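Transaminase (Bacillus megaterium, PDB 5G0A) catalyses S-selective, pyridoxal-5'-phosphate-dependent transfer of amino groups as a class-III omega-transaminase. Local coordinates at the interface of chains A and B. Numbering follows the deposited sequence. Chains: chain A/B, Transaminase.

The interface of chains A and B. Residues chain A 25, 58-59; chain B 86, 89, 328, 330.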
ATOM      1  N   PHE A  25       8.666  12.441 -23.725  1.00 24.59           N
ATOM      2  CA  PHE A  25      10.137  12.436 -23.840  1.00 24.85           C
ATOM      3  C   PHE A  25      10.758  13.783 -24.223  1.00 26.64           C
ATOM      4  O   PHE A  25      11.917  14.034 -23.898  1.00 28.13           O
ATOM      5  CB  PHE A  25      10.636  11.286 -24.724  1.00 25.39           C
ATOM      6  CG  PHE A  25      10.202   9.931 -24.204  1.00 25.15           C
ATOM      7  CD1 PHE A  25      10.896   9.328 -23.160  1.00 25.70           C
ATOM      8  CD2 PHE A  25       9.063   9.314 -24.712  1.00 23.96           C
ATOM      9  CE1 PHE A  25      10.478   8.098 -22.646  1.00 24.44           C
ATOM     10  CE2 PHE A  25       8.624   8.089 -24.206  1.00 24.76           C
ATOM     11  CZ  PHE A  25       9.331   7.487 -23.173  1.00 23.54           C
ATOM     12  N   GLN A  58      10.318   0.335 -35.196  1.00 22.38           N
ATOM     13  CA  GLN A  58       9.488   1.163 -34.298  1.00 23.75           C
ATOM     14  C   GLN A  58       9.827   0.908 -32.829  1.00 24.55           C
ATOM     15  O   GLN A  58      10.720   1.564 -32.269  1.00 24.41           O
ATOM     16  CB  GLN A  58       7.980   0.989 -34.632  1.00 23.98           C
ATOM     17  CG  GLN A  58       7.676   1.605 -35.996  1.00 22.51           C
ATOM     18  CD  GLN A  58       7.978   3.098 -35.975  1.00 23.14           C
ATOM     19  OE1 GLN A  58       7.306   3.856 -35.287  1.00 23.53           O
ATOM     20  NE2 GLN A  58       9.006   3.524 -36.729  1.00 24.14           N
ATOM     21  N   LEU A  59       9.122  -0.035 -32.217  1.00 23.23           N
ATOM     22  CA  LEU A  59       9.392  -0.461 -30.836  1.00 22.14           C
ATOM     23  C   LEU A  59       9.590  -1.979 -30.821  1.00 21.70           C
ATOM     24  O   LEU A  59       9.037  -2.688 -29.985  1.00 22.41           O
ATOM     25  CB  LEU A  59       8.276  -0.021 -29.877  1.00 23.76           C
ATOM     26  CG  LEU A  59       8.013   1.493 -29.786  1.00 23.39           C
ATOM     27  CD1 LEU A  59       6.670   1.745 -29.092  1.00 24.50           C
ATOM     28  CD2 LEU A  59       9.166   2.173 -29.043  1.00 25.16           C
TER
ATOM     29  N   TRP B  86       4.913   4.756 -33.905  1.00 22.65           N
ATOM     30  CA  TRP B  86       4.574   5.049 -32.525  1.00 22.87           C
ATOM     31  C   TRP B  86       4.548   6.546 -32.269  1.00 23.39           C
ATOM     32  O   TRP B  86       4.774   7.351 -33.188  1.00 23.81           O
ATOM     33  CB  TRP B  86       5.463   4.303 -31.524  1.00 22.31           C
ATOM     34  CG  TRP B  86       6.900   4.743 -31.357  1.00 23.16           C
ATOM     35  CD1 TRP B  86       7.952   4.506 -32.207  1.00 22.95           C
ATOM     36  CD2 TRP B  86       7.445   5.421 -30.225  1.00 22.98           C
ATOM     37  NE1 TRP B  86       9.118   4.986 -31.671  1.00 22.85           N
ATOM     38  CE2 TRP B  86       8.837   5.570 -30.461  1.00 23.39           C
ATOM     39  CE3 TRP B  86       6.893   5.923 -29.025  1.00 23.87           C
ATOM     40  CZ2 TRP B  86       9.692   6.188 -29.544  1.00 24.17           C
ATOM     41  CZ3 TRP B  86       7.756   6.575 -28.112  1.00 24.36           C
ATOM     42  CH2 TRP B  86       9.144   6.700 -28.395  1.00 24.79           C
ATOM     43  N   TYR B  89       6.439   9.760 -33.558  1.00 25.56           N
ATOM     44  CA  TYR B  89       6.268  10.195 -34.949  1.00 25.82           C
ATOM     45  C   TYR B  89       4.921  10.896 -35.127  1.00 26.79           C
ATOM     46  O   TYR B  89       3.967  10.600 -34.409  1.00 28.62           O
ATOM     47  CB  TYR B  89       6.392   8.994 -35.903  1.00 25.45           C
ATOM     48  CG  TYR B  89       7.800   8.425 -35.967  1.00 25.30           C
ATOM     49  CD1 TYR B  89       8.822   9.113 -36.630  1.00 25.91           C
ATOM     50  CD2 TYR B  89       8.121   7.209 -35.335  1.00 25.98           C
ATOM     51  CE1 TYR B  89      10.115   8.612 -36.673  1.00 26.69           C
ATOM     52  CE2 TYR B  89       9.409   6.682 -35.390  1.00 25.90           C
ATOM     53  CZ  TYR B  89      10.408   7.391 -36.057  1.00 27.52           C
ATOM     54  OH  TYR B  89      11.693   6.882 -36.097  1.00 27.73           O
ATOM     55  N   VAL B 328       5.565   5.628 -22.330  1.00 21.24           N
ATOM     56  CA  VAL B 328       5.363   5.094 -23.676  1.00 21.77           C
ATOM     57  C   VAL B 328       4.344   3.962 -23.635  1.00 22.38           C
ATOM     58  O   VAL B 328       4.301   3.159 -22.684  1.00 22.86           O
ATOM     59  CB  VAL B 328       6.703   4.634 -24.323  1.00 22.48           C
ATOM     60  CG1 VAL B 328       7.403   3.593 -23.453  1.00 23.57           C
ATOM     61  CG2 VAL B 328       6.487   4.129 -25.760  1.00 24.51           C
ATOM     62  N   THR B 330       2.957   1.245 -26.689  1.00 20.89           N
ATOM     63  CA  THR B 330       3.241   0.892 -28.095  1.00 21.58           C
ATOM     64  C   THR B 330       2.166   1.446 -29.053  1.00 20.98           C
ATOM     65  O   THR B 330       2.494   2.187 -29.999  1.00 22.65           O
ATOM     66  CB  THR B 330       3.397  -0.641 -28.285  1.00 22.62           C
ATOM     67  OG1 THR B 330       4.428  -1.115 -27.400  1.00 23.76           O
ATOM     68  CG2 THR B 330       3.821  -0.961 -29.729  1.00 24.18           C
TER
HETATM   69  O   HOH W   1      11.623   3.966 -32.675  1.00 26.45           O
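A:Leu59 stands on the indole of B:Trp86, its side chain crossing the ring at about a right angle: methyl CD2 sits over the middle of one face, 3.7 Å from CE2 at the fusion of the two rings, in a CH-pi contact shared by the five- and six-membered rings. The other methyl, CD1, reaches the root of the tryptophan, 3.7 Å from CB of B:Trp86, and also packs on CA of B:Thr330, so both methyls bear on the tryptophan. In B:Trp86, CG stands between the backbone N and the carbonyl carbon (chi1 72°), which helps bring the indole under the leucine. Farther along, A:Phe25 turns its ring edge, in plane, to B:Val328, with CE2 4.0 Å from CB.

At the polar rim the side chain of A:Gln58, bent at chi2 (-61°), brings its amide oxygen OE1 to the backbone N of B:Trp86, a 2.9 Å hydrogen bond received in the carbonyl plane. The same amide rests against the ring of B:Tyr89, NE2 3.5 Å from CE2, with the two planes 44° apart. A water joins the indole NE1 of B:Trp86, 2.9 Å away, to the carbonyl O of A:Gln58, 2.6 Å away, tying both ends of the tryptophan to one residue.

The short helix 57-60 and the A:Phe25 loop face chain B loops across a two-fold interface, likely the functional dimer contact typical of class-III, fold-type I aminotransferases.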